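Local atomic coordinates of tryptophanyl-tRNA synthetase (Cryptosporidium parvum Iowa II, PDB entry 3HV0), a protein that probably joins L-tryptophan to its cognate tRNA at the expense of ATP, as a class I aminoacyl-tRNA synthetase. Residues Arg170-Phe184 with Pro232-Tyr246. Residues are numbered along the deposited sequence; the frame is centred on the assembly and turned at random.
Sequences RIEKKISCSQIKSIF and PYFRMVRDVAPRLGY. With TRP (tryptophan), chain C.
Ile171 and Val240 bring their CA atoms to 6.7 Å where segment 170-174 passes 232-240 almost at a right angle. Past Ile175 the chain turns into helix 177-184, at 142° to 232-240 and so nearer antiparallel, and Ile183 comes to lie beside Pro232. Ser176 starts this helix by a capping box: its OG accepts from Gln179 N, and Gln179 OE1 accepts the N-H of Ser176.

At one end, buried Ile171, Val237 and Val240 fill the angle between the crossing helices with branched apolar groups, joined by Leu244. Lys174 lays CG against Leu244 CD2 (3.9 Å), and a bend at its second torsion (-68°) brings CE 3.7 Å from Arg243 O. Arg243 NH1 gives Lys174 O a weak, bent bond (3.1 Å). Arg170 and Tyr246 cross at about a right angle, NH1 3.6 Å from Tyr246 OH; Asp167 holds both, by salt bridge and hydrogen bond respectively.

At the other end, Phe184 points CE2 at one face of Tyr233, 3.3 Å from Tyr233 CE2, with ring planes 56° apart. Met236 SD lies at the Phe184 edge, and Ile183 CD1 rests 4.0 Å from Met236 CB. Ile183 CG2 lies over one face of the Arg235 guanidinium.

In this class I Rossmann-type catalytic domain, helix 231-240 follows central strand 222-227; Phe234 looks away from 170-184 to bound tryptophan. Helix 192-202 covers Tyr233, Met236 and Val237, strand 56-60 meets Arg235, and the second subunit packs on Arg170 and Lys173.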
ATOM      1  N   ARG A 170      -6.180   5.699  -5.683  1.00 25.34           N
ATOM      2  CA  ARG A 170      -6.778   6.460  -6.782  1.00 24.94           C
ATOM      3  C   ARG A 170      -5.917   6.474  -8.042  1.00 24.90           C
ATOM      4  O   ARG A 170      -6.426   6.412  -9.157  1.00 25.60           O
ATOM      5  CB  ARG A 170      -7.026   7.897  -6.344  1.00 24.87           C
ATOM      6  CG  ARG A 170      -8.201   8.057  -5.425  1.00 24.53           C
ATOM      7  CD  ARG A 170      -8.227   9.454  -4.812  1.00 24.34           C
ATOM      8  NE  ARG A 170      -9.278   9.588  -3.794  1.00 24.89           N
ATOM      9  CZ  ARG A 170      -9.106  10.072  -2.559  1.00 24.40           C
ATOM     10  NH1 ARG A 170      -7.933  10.495  -2.148  1.00 24.62           N
ATOM     11  NH2 ARG A 170     -10.130  10.140  -1.723  1.00 23.88           N
ATOM     12  N   ILE A 171      -4.613   6.562  -7.871  1.00 25.05           N
ATOM     13  CA  ILE A 171      -3.675   6.432  -8.992  1.00 24.96           C
ATOM     14  C   ILE A 171      -3.677   5.000  -9.548  1.00 24.96           C
ATOM     15  O   ILE A 171      -3.659   4.796 -10.743  1.00 24.84           O
ATOM     16  CB  ILE A 171      -2.244   6.780  -8.559  1.00 24.99           C
ATOM     17  CG1 ILE A 171      -2.139   8.264  -8.166  1.00 25.06           C
ATOM     18  CG2 ILE A 171      -1.256   6.452  -9.682  1.00 24.53           C
ATOM     19  CD1 ILE A 171      -0.942   8.567  -7.295  1.00 23.59           C
ATOM     20  N   GLU A 172      -3.703   4.010  -8.669  1.00 25.03           N
ATOM     21  CA  GLU A 172      -3.612   2.608  -9.088  1.00 25.22           C
ATOM     22  C   GLU A 172      -4.801   2.167  -9.912  1.00 25.40           C
ATOM     23  O   GLU A 172      -4.648   1.423 -10.881  1.00 25.59           O
ATOM     24  CB  GLU A 172      -3.418   1.700  -7.877  1.00 25.13           C
ATOM     25  CG  GLU A 172      -2.023   1.809  -7.354  1.00 25.74           C
ATOM     26  CD  GLU A 172      -1.756   0.998  -6.118  1.00 28.82           C
ATOM     27  OE1 GLU A 172      -2.688   0.409  -5.524  1.00 27.10           O
ATOM     28  OE2 GLU A 172      -0.558   0.978  -5.731  1.00 33.31           O
ATOM     29  N   LYS A 173      -5.979   2.678  -9.563  1.00 25.78           N
ATOM     30  CA  LYS A 173      -7.215   2.320 -10.263  1.00 25.88           C
ATOM     31  C   LYS A 173      -7.237   2.848 -11.697  1.00 25.96           C
ATOM     32  O   LYS A 173      -7.947   2.312 -12.545  1.00 25.79           O
ATOM     33  CB  LYS A 173      -8.412   2.882  -9.502  1.00 26.04           C
ATOM     34  CG  LYS A 173      -9.740   2.271  -9.871  1.00 25.72           C
ATOM     35  CD  LYS A 173     -10.816   2.893  -9.012  1.00 25.86           C
ATOM     36  CE  LYS A 173     -12.197   2.437  -9.395  1.00 26.23           C
ATOM     37  NZ  LYS A 173     -13.151   2.852  -8.336  1.00 26.71           N
ATOM     38  N   LYS A 174      -6.447   3.888 -11.951  1.00 26.15           N
ATOM     39  CA  LYS A 174      -6.394   4.531 -13.259  1.00 26.44           C
ATOM     40  C   LYS A 174      -5.245   4.042 -14.154  1.00 26.58           C
ATOM     41  O   LYS A 174      -5.195   4.423 -15.324  1.00 27.15           O
ATOM     42  CB  LYS A 174      -6.283   6.050 -13.097  1.00 26.32           C
ATOM     43  CG  LYS A 174      -7.489   6.704 -12.469  1.00 26.82           C
ATOM     44  CD  LYS A 174      -8.700   6.643 -13.383  1.00 28.38           C
ATOM     45  CE  LYS A 174      -9.922   7.306 -12.769  1.00 28.99           C
ATOM     46  NZ  LYS A 174     -11.045   7.305 -13.738  1.00 31.45           N
ATOM     47  N   ILE A 175      -4.330   3.227 -13.632  1.00 26.34           N
ATOM     48  CA  ILE A 175      -3.229   2.706 -14.452  1.00 26.31           C
ATOM     49  C   ILE A 175      -3.299   1.191 -14.660  1.00 25.87           C
ATOM     50  O   ILE A 175      -3.450   0.439 -13.716  1.00 25.59           O
ATOM     51  CB  ILE A 175      -1.851   3.049 -13.864  1.00 26.57           C
ATOM     52  CG1 ILE A 175      -1.546   4.533 -14.037  1.00 27.52           C
ATOM     53  CG2 ILE A 175      -0.754   2.291 -14.587  1.00 26.19           C
ATOM     54  CD1 ILE A 175      -1.879   5.370 -12.852  1.00 29.01           C
ATOM     55  N   SER A 176      -3.165   0.764 -15.908  1.00 25.58           N
ATOM     56  CA  SER A 176      -3.120  -0.652 -16.229  1.00 25.73           C
ATOM     57  C   SER A 176      -1.764  -1.228 -15.848  1.00 25.79           C
ATOM     58  O   SER A 176      -0.767  -0.520 -15.814  1.00 25.69           O
ATOM     59  CB  SER A 176      -3.371  -0.879 -17.716  1.00 25.73           C
ATOM     60  OG  SER A 176      -2.255  -0.462 -18.481  1.00 25.36           O
ATOM     61  N   CYS A 177      -1.744  -2.522 -15.561  1.00 26.03           N
ATOM     62  CA  CYS A 177      -0.499  -3.240 -15.349  1.00 26.39           C
ATOM     63  C   CYS A 177       0.391  -3.106 -16.576  1.00 26.40           C
ATOM     64  O   CYS A 177       1.595  -2.950 -16.457  1.00 26.67           O
ATOM     65  CB  CYS A 177      -0.789  -4.714 -15.050  1.00 26.63           C
ATOM     66  SG  CYS A 177       0.600  -5.847 -15.311  1.00 27.99           S
ATOM     67  N   SER A 178      -0.214  -3.158 -17.759  1.00 26.66           N
ATOM     68  CA  SER A 178       0.519  -3.027 -19.012  1.00 26.59           C
ATOM     69  C   SER A 178       1.139  -1.641 -19.160  1.00 26.49           C
ATOM     70  O   SER A 178       2.201  -1.509 -19.747  1.00 26.73           O
ATOM     71  CB  SER A 178      -0.395  -3.314 -20.199  1.00 26.75           C
ATOM     72  OG  SER A 178      -1.472  -2.399 -20.247  1.00 27.37           O
ATOM     73  N   GLN A 179       0.469  -0.610 -18.648  1.00 26.22           N
ATOM     74  CA  GLN A 179       1.032   0.738 -18.647  1.00 26.14           C
ATOM     75  C   GLN A 179       2.286   0.824 -17.758  1.00 26.25           C
ATOM     76  O   GLN A 179       3.253   1.495 -18.116  1.00 26.22           O
ATOM     77  CB  GLN A 179       0.003   1.774 -18.185  1.00 26.25           C
ATOM     78  CG  GLN A 179      -0.615   2.602 -19.300  1.00 26.45           C
ATOM     79  CD  GLN A 179      -2.131   2.663 -19.217  1.00 27.15           C
ATOM     80  OE1 GLN A 179      -2.713   2.882 -18.146  1.00 26.67           O
ATOM     81  NE2 GLN A 179      -2.785   2.449 -20.356  1.00 29.10           N
ATOM     82  N   ILE A 180       2.277   0.144 -16.618  1.00 26.11           N
ATOM     83  CA  ILE A 180       3.477   0.064 -15.795  1.00 26.32           C
ATOM     84  C   ILE A 180       4.627  -0.589 -16.553  1.00 26.24           C
ATOM     85  O   ILE A 180       5.720  -0.041 -16.588  1.00 26.24           O
ATOM     86  CB  ILE A 180       3.252  -0.718 -14.482  1.00 26.76           C
ATOM     87  CG1 ILE A 180       2.900   0.234 -13.337  1.00 26.99           C
ATOM     88  CG2 ILE A 180       4.530  -1.439 -14.053  1.00 26.27           C
ATOM     89  CD1 ILE A 180       1.723   1.105 -13.576  1.00 27.67           C
ATOM     90  N   LYS A 181       4.383  -1.754 -17.159  1.00 26.30           N
ATOM     91  CA  LYS A 181       5.415  -2.423 -17.957  1.00 26.24           C
ATOM     92  C   LYS A 181       5.996  -1.470 -18.989  1.00 26.36           C
ATOM     93  O   LYS A 181       7.208  -1.320 -19.096  1.00 26.45           O
ATOM     94  CB  LYS A 181       4.859  -3.637 -18.691  1.00 26.21           C
ATOM     95  CG  LYS A 181       4.530  -4.836 -17.824  1.00 26.09           C
ATOM     96  CD  LYS A 181       4.159  -6.010 -18.724  1.00 25.74           C
ATOM     97  CE  LYS A 181       3.484  -7.132 -17.976  1.00 25.72           C
ATOM     98  NZ  LYS A 181       3.123  -8.232 -18.918  1.00 24.57           N
ATOM     99  N   SER A 182       5.106  -0.826 -19.734  1.00 26.48           N
ATOM    100  CA  SER A 182       5.484   0.095 -20.797  1.00 26.72           C
ATOM    101  C   SER A 182       6.365   1.252 -20.295  1.00 26.76           C
ATOM    102  O   SER A 182       7.299   1.652 -20.979  1.00 26.92           O
ATOM    103  CB  SER A 182       4.219   0.633 -21.479  1.00 26.75           C
ATOM    104  OG  SER A 182       4.519   1.409 -22.627  1.00 27.07           O
ATOM    105  N   ILE A 183       6.087   1.752 -19.097  1.00 26.63           N
ATOM    106  CA  ILE A 183       6.751   2.956 -18.570  1.00 26.82           C
ATOM    107  C   ILE A 183       8.057   2.665 -17.820  1.00 27.05           C
ATOM    108  O   ILE A 183       9.057   3.359 -18.009  1.00 27.03           O
ATOM    109  CB  ILE A 183       5.821   3.711 -17.620  1.00 26.68           C
ATOM    110  CG1 ILE A 183       4.695   4.379 -18.409  1.00 26.39           C
ATOM    111  CG2 ILE A 183       6.589   4.742 -16.832  1.00 26.70           C
ATOM    112  CD1 ILE A 183       3.572   4.885 -17.544  1.00 26.21           C
ATOM    113  N   PHE A 184       8.036   1.643 -16.971  1.00 27.27           N
ATOM    114  CA  PHE A 184       9.201   1.271 -16.158  1.00 27.26           C
ATOM    115  C   PHE A 184       9.969   0.073 -16.714  1.00 27.33           C
ATOM    116  O   PHE A 184      11.055  -0.253 -16.245  1.00 27.72           O
ATOM    117  CB  PHE A 184       8.746   0.996 -14.721  1.00 27.36           C
ATOM    118  CG  PHE A 184       8.148   2.201 -14.050  1.00 26.49           C
ATOM    119  CD1 PHE A 184       6.810   2.494 -14.200  1.00 26.41           C
ATOM    120  CD2 PHE A 184       8.930   3.058 -13.308  1.00 25.92           C
ATOM    121  CE1 PHE A 184       6.246   3.615 -13.603  1.00 25.85           C
ATOM    122  CE2 PHE A 184       8.368   4.184 -12.701  1.00 26.58           C
ATOM    123  CZ  PHE A 184       7.022   4.456 -12.856  1.00 26.33           C
ATOM    124  N   PRO A 232      10.154   8.992 -15.210  1.00 28.38           N
ATOM    125  CA  PRO A 232       9.055   8.039 -15.446  1.00 28.18           C
ATOM    126  C   PRO A 232       7.899   8.096 -14.458  1.00 28.03           C
ATOM    127  O   PRO A 232       6.753   8.015 -14.867  1.00 28.20           O
ATOM    128  CB  PRO A 232       9.752   6.673 -15.331  1.00 28.21           C
ATOM    129  CG  PRO A 232      11.111   6.925 -15.871  1.00 28.23           C
ATOM    130  CD  PRO A 232      11.466   8.354 -15.464  1.00 28.37           C
ATOM    131  N   TYR A 233       8.197   8.210 -13.169  1.00 27.90           N
ATOM    132  CA  TYR A 233       7.145   8.292 -12.146  1.00 27.79           C
ATOM    133  C   TYR A 233       6.262   9.508 -12.359  1.00 27.94           C
ATOM    134  O   TYR A 233       5.070   9.436 -12.144  1.00 28.46           O
ATOM    135  CB  TYR A 233       7.728   8.373 -10.723  1.00 27.49           C
ATOM    136  CG  TYR A 233       8.581   7.180 -10.326  1.00 27.30           C
ATOM    137  CD1 TYR A 233       9.967   7.213 -10.452  1.00 26.39           C
ATOM    138  CD2 TYR A 233       7.994   6.022  -9.813  1.00 27.36           C
ATOM    139  CE1 TYR A 233      10.748   6.137 -10.094  1.00 27.72           C
ATOM    140  CE2 TYR A 233       8.766   4.921  -9.472  1.00 27.50           C
ATOM    141  CZ  TYR A 233      10.146   4.985  -9.606  1.00 28.02           C
ATOM    142  OH  TYR A 233      10.925   3.910  -9.240  1.00 28.13           O
ATOM    143  N   PHE A 234       6.851  10.622 -12.776  1.00 28.02           N
ATOM    144  CA  PHE A 234       6.129  11.886 -12.875  1.00 28.38           C
ATOM    145  C   PHE A 234       5.593  12.137 -14.294  1.00 28.85           C
ATOM    146  O   PHE A 234       4.756  13.020 -14.512  1.00 29.57           O
ATOM    147  CB  PHE A 234       7.019  13.029 -12.361  1.00 28.19           C
ATOM    148  CG  PHE A 234       7.552  12.775 -10.973  1.00 27.74           C
ATOM    149  CD1 PHE A 234       6.673  12.638  -9.911  1.00 28.58           C
ATOM    150  CD2 PHE A 234       8.917  12.603 -10.732  1.00 27.32           C
ATOM    151  CE1 PHE A 234       7.137  12.364  -8.631  1.00 27.12           C
ATOM    152  CE2 PHE A 234       9.382  12.360  -9.473  1.00 25.96           C
ATOM    153  CZ  PHE A 234       8.495  12.230  -8.417  1.00 26.39           C
ATOM    154  N   ARG A 235       6.066  11.358 -15.260  1.00 28.90           N
ATOM    155  CA  ARG A 235       5.392  11.272 -16.547  1.00 28.90           C
ATOM    156  C   ARG A 235       4.044  10.606 -16.294  1.00 28.64           C
ATOM    157  O   ARG A 235       3.015  11.091 -16.725  1.00 28.40           O
ATOM    158  CB  ARG A 235       6.220  10.439 -17.528  1.00 29.11           C
ATOM    159  CG  ARG A 235       6.177  10.919 -18.961  1.00 30.69           C
ATOM    160  CD  ARG A 235       7.260  10.238 -19.784  1.00 32.80           C
ATOM    161  NE  ARG A 235       6.823   8.906 -20.236  1.00 35.60           N
ATOM    162  CZ  ARG A 235       7.576   7.798 -20.245  1.00 36.30           C
ATOM    163  NH1 ARG A 235       8.842   7.809 -19.801  1.00 35.83           N
ATOM    164  NH2 ARG A 235       7.040   6.660 -20.702  1.00 36.24           N
ATOM    165  N   MET A 236       4.070   9.488 -15.571  1.00 28.67           N
ATOM    166  CA  MET A 236       2.865   8.709 -15.268  1.00 28.56           C
ATOM    167  C   MET A 236       1.822   9.525 -14.477  1.00 28.15           C
ATOM    168  O   MET A 236       0.667   9.612 -14.859  1.00 27.96           O
ATOM    169  CB  MET A 236       3.264   7.461 -14.474  1.00 28.72           C
ATOM    170  CG  MET A 236       2.100   6.627 -13.960  1.00 29.36           C
ATOM    171  SD  MET A 236       2.602   5.680 -12.522  1.00 33.91           S
ATOM    172  CE  MET A 236       2.996   7.015 -11.366  1.00 30.06           C
ATOM    173  N   VAL A 237       2.254  10.132 -13.382  1.00 27.97           N
ATOM    174  CA  VAL A 237       1.362  10.905 -12.541  1.00 27.70           C
ATOM    175  C   VAL A 237       0.794  12.156 -13.255  1.00 27.39           C
ATOM    176  O   VAL A 237      -0.317  12.577 -12.962  1.00 27.70           O
ATOM    177  CB  VAL A 237       2.041  11.296 -11.209  1.00 27.55           C
ATOM    178  CG1 VAL A 237       2.635  12.699 -11.296  1.00 27.70           C
ATOM    179  CG2 VAL A 237       1.034  11.212 -10.076  1.00 27.66           C
ATOM    180  N   ARG A 238       1.525  12.732 -14.198  1.00 26.99           N
ATOM    181  CA  ARG A 238       0.974  13.842 -14.997  1.00 26.89           C
ATOM    182  C   ARG A 238      -0.132  13.379 -15.951  1.00 26.78           C
ATOM    183  O   ARG A 238      -1.013  14.149 -16.322  1.00 27.19           O
ATOM    184  CB  ARG A 238       2.075  14.559 -15.793  1.00 26.64           C
ATOM    185  CG  ARG A 238       2.845  15.577 -14.973  1.00 26.50           C
ATOM    186  CD  ARG A 238       4.012  16.179 -15.751  1.00 26.45           C
ATOM    187  NE  ARG A 238       3.577  16.850 -16.973  1.00 25.53           N
ATOM    188  CZ  ARG A 238       3.230  18.134 -17.070  1.00 26.20           C
ATOM    189  NH1 ARG A 238       3.254  18.942 -16.013  1.00 26.71           N
ATOM    190  NH2 ARG A 238       2.852  18.622 -18.242  1.00 25.88           N
ATOM    191  N   ASP A 239      -0.064  12.127 -16.366  1.00 26.53           N
ATOM    192  CA  ASP A 239      -1.094  11.553 -17.192  1.00 26.53           C
ATOM    193  C   ASP A 239      -2.348  11.219 -16.388  1.00 25.94           C
ATOM    194  O   ASP A 239      -3.440  11.273 -16.951  1.00 25.95           O
ATOM    195  CB  ASP A 239      -0.582  10.298 -17.910  1.00 27.02           C
ATOM    196  CG  ASP A 239       0.141  10.620 -19.207  1.00 28.72           C
ATOM    197  OD1 ASP A 239       1.002  11.525 -19.222  1.00 30.28           O
ATOM    198  OD2 ASP A 239      -0.168   9.959 -20.224  1.00 32.46           O
ATOM    199  N   VAL A 240      -2.219  10.862 -15.107  1.00 25.08           N
ATOM    200  CA  VAL A 240      -3.416  10.516 -14.309  1.00 24.94           C
ATOM    201  C   VAL A 240      -4.070  11.717 -13.616  1.00 24.59           C
ATOM    202  O   VAL A 240      -5.272  11.673 -13.344  1.00 25.29           O
ATOM    203  CB  VAL A 240      -3.162   9.379 -13.273  1.00 24.64           C
ATOM    204  CG1 VAL A 240      -2.723   8.135 -13.975  1.00 24.63           C
ATOM    205  CG2 VAL A 240      -2.132   9.781 -12.274  1.00 24.54           C
ATOM    206  N   ALA A 241      -3.299  12.768 -13.348  1.00 23.80           N
ATOM    207  CA  ALA A 241      -3.812  14.001 -12.723  1.00 23.58           C
ATOM    208  C   ALA A 241      -5.207  14.444 -13.194  1.00 23.41           C
ATOM    209  O   ALA A 241      -6.100  14.633 -12.381  1.00 23.12           O
ATOM    210  CB  ALA A 241      -2.815  15.165 -12.927  1.00 23.45           C
ATOM    211  N   PRO A 242      -5.385  14.663 -14.509  1.00 23.59           N
ATOM    212  CA  PRO A 242      -6.695  15.155 -14.927  1.00 23.58           C
ATOM    213  C   PRO A 242      -7.804  14.162 -14.601  1.00 23.59           C
ATOM    214  O   PRO A 242      -8.832  14.547 -14.074  1.00 23.80           O
ATOM    215  CB  PRO A 242      -6.546  15.382 -16.445  1.00 23.35           C
ATOM    216  CG  PRO A 242      -5.232  14.832 -16.832  1.00 23.36           C
ATOM    217  CD  PRO A 242      -4.394  14.734 -15.601  1.00 23.72           C
ATOM    218  N   ARG A 243      -7.574  12.885 -14.856  1.00 23.78           N
ATOM    219  CA  ARG A 243      -8.584  11.857 -14.554  1.00 23.86           C
ATOM    220  C   ARG A 243      -8.985  11.725 -13.072  1.00 23.42           C
ATOM    221  O   ARG A 243      -9.948  11.032 -12.751  1.00 23.97           O
ATOM    222  CB  ARG A 243      -8.105  10.507 -15.071  1.00 23.99           C
ATOM    223  CG  ARG A 243      -8.024  10.479 -16.591  1.00 26.05           C
ATOM    224  CD  ARG A 243      -7.605   9.128 -17.129  1.00 28.36           C
ATOM    225  NE  ARG A 243      -6.152   8.980 -17.136  1.00 30.50           N
ATOM    226  CZ  ARG A 243      -5.505   7.814 -17.203  1.00 33.28           C
ATOM    227  NH1 ARG A 243      -6.182   6.657 -17.272  1.00 33.47           N
ATOM    228  NH2 ARG A 243      -4.161   7.801 -17.183  1.00 34.01           N
ATOM    229  N   LEU A 244      -8.230  12.353 -12.179  1.00 22.97           N
ATOM    230  CA  LEU A 244      -8.560  12.418 -10.758  1.00 22.55           C
ATOM    231  C   LEU A 244      -9.043  13.819 -10.372  1.00 22.32           C
ATOM    232  O   LEU A 244      -9.368  14.070  -9.214  1.00 22.21           O
ATOM    233  CB  LEU A 244      -7.330  12.044  -9.920  1.00 22.53           C
ATOM    234  CG  LEU A 244      -6.717  10.651 -10.202  1.00 22.73           C
ATOM    235  CD1 LEU A 244      -5.419  10.467  -9.489  1.00 21.78           C
ATOM    236  CD2 LEU A 244      -7.652   9.522  -9.828  1.00 22.45           C
ATOM    237  N   GLY A 245      -9.083  14.727 -11.340  1.00 22.02           N
ATOM    238  CA  GLY A 245      -9.418  16.124 -11.075  1.00 22.19           C
ATOM    239  C   GLY A 245      -8.383  16.852 -10.261  1.00 22.18           C
ATOM    240  O   GLY A 245      -8.724  17.762  -9.508  1.00 22.64           O
ATOM    241  N   TYR A 246      -7.123  16.438 -10.422  1.00 22.43           N
ATOM    242  CA  TYR A 246      -5.976  16.973  -9.683  1.00 22.09           C
ATOM    243  C   TYR A 246      -5.079  17.767 -10.643  1.00 22.27           C
ATOM    244  O   TYR A 246      -5.136  17.568 -11.858  1.00 22.43           O
ATOM    245  CB  TYR A 246      -5.155  15.844  -9.054  1.00 21.48           C
ATOM    246  CG  TYR A 246      -5.745  15.122  -7.836  1.00 22.20           C
ATOM    247  CD1 TYR A 246      -6.910  15.548  -7.200  1.00 22.88           C
ATOM    248  CD2 TYR A 246      -5.103  14.002  -7.315  1.00 22.63           C
ATOM    249  CE1 TYR A 246      -7.417  14.873  -6.085  1.00 21.32           C
ATOM    250  CE2 TYR A 246      -5.591  13.333  -6.218  1.00 22.73           C
ATOM    251  CZ  TYR A 246      -6.746  13.769  -5.605  1.00 22.68           C
ATOM    252  OH  TYR A 246      -7.193  13.061  -4.514  1.00 22.88           O
TER
HETATM  253  N   TRP C   1      13.044   6.565  -5.648  1.00 40.92           N
HETATM  254  CA  TRP C   1      13.942   7.755  -5.570  1.00 41.82           C
HETATM  255  C   TRP C   1      15.396   7.308  -5.567  1.00 42.03           C
HETATM  256  O   TRP C   1      15.690   6.140  -5.249  1.00 42.03           O
HETATM  257  CB  TRP C   1      13.642   8.635  -4.341  1.00 41.01           C
HETATM  258  CG  TRP C   1      12.506   9.609  -4.550  1.00 40.98           C
HETATM  259  CD1 TRP C   1      11.231   9.512  -4.047  1.00 39.94           C
HETATM  260  CD2 TRP C   1      12.540  10.834  -5.298  1.00 40.06           C
HETATM  261  NE1 TRP C   1      10.484  10.592  -4.435  1.00 39.06           N
HETATM  262  CE2 TRP C   1      11.257  11.411  -5.214  1.00 39.94           C
HETATM  263  CE3 TRP C   1      13.525  11.496  -6.025  1.00 39.82           C
HETATM  264  CZ2 TRP C   1      10.937  12.618  -5.832  1.00 41.23           C
HETATM  265  CZ3 TRP C   1      13.203  12.692  -6.641  1.00 41.50           C
HETATM  266  CH2 TRP C   1      11.911  13.236  -6.549  1.00 40.91           C
HETATM  267  OXT TRP C   1      16.279   8.121  -5.899  1.00 42.53           O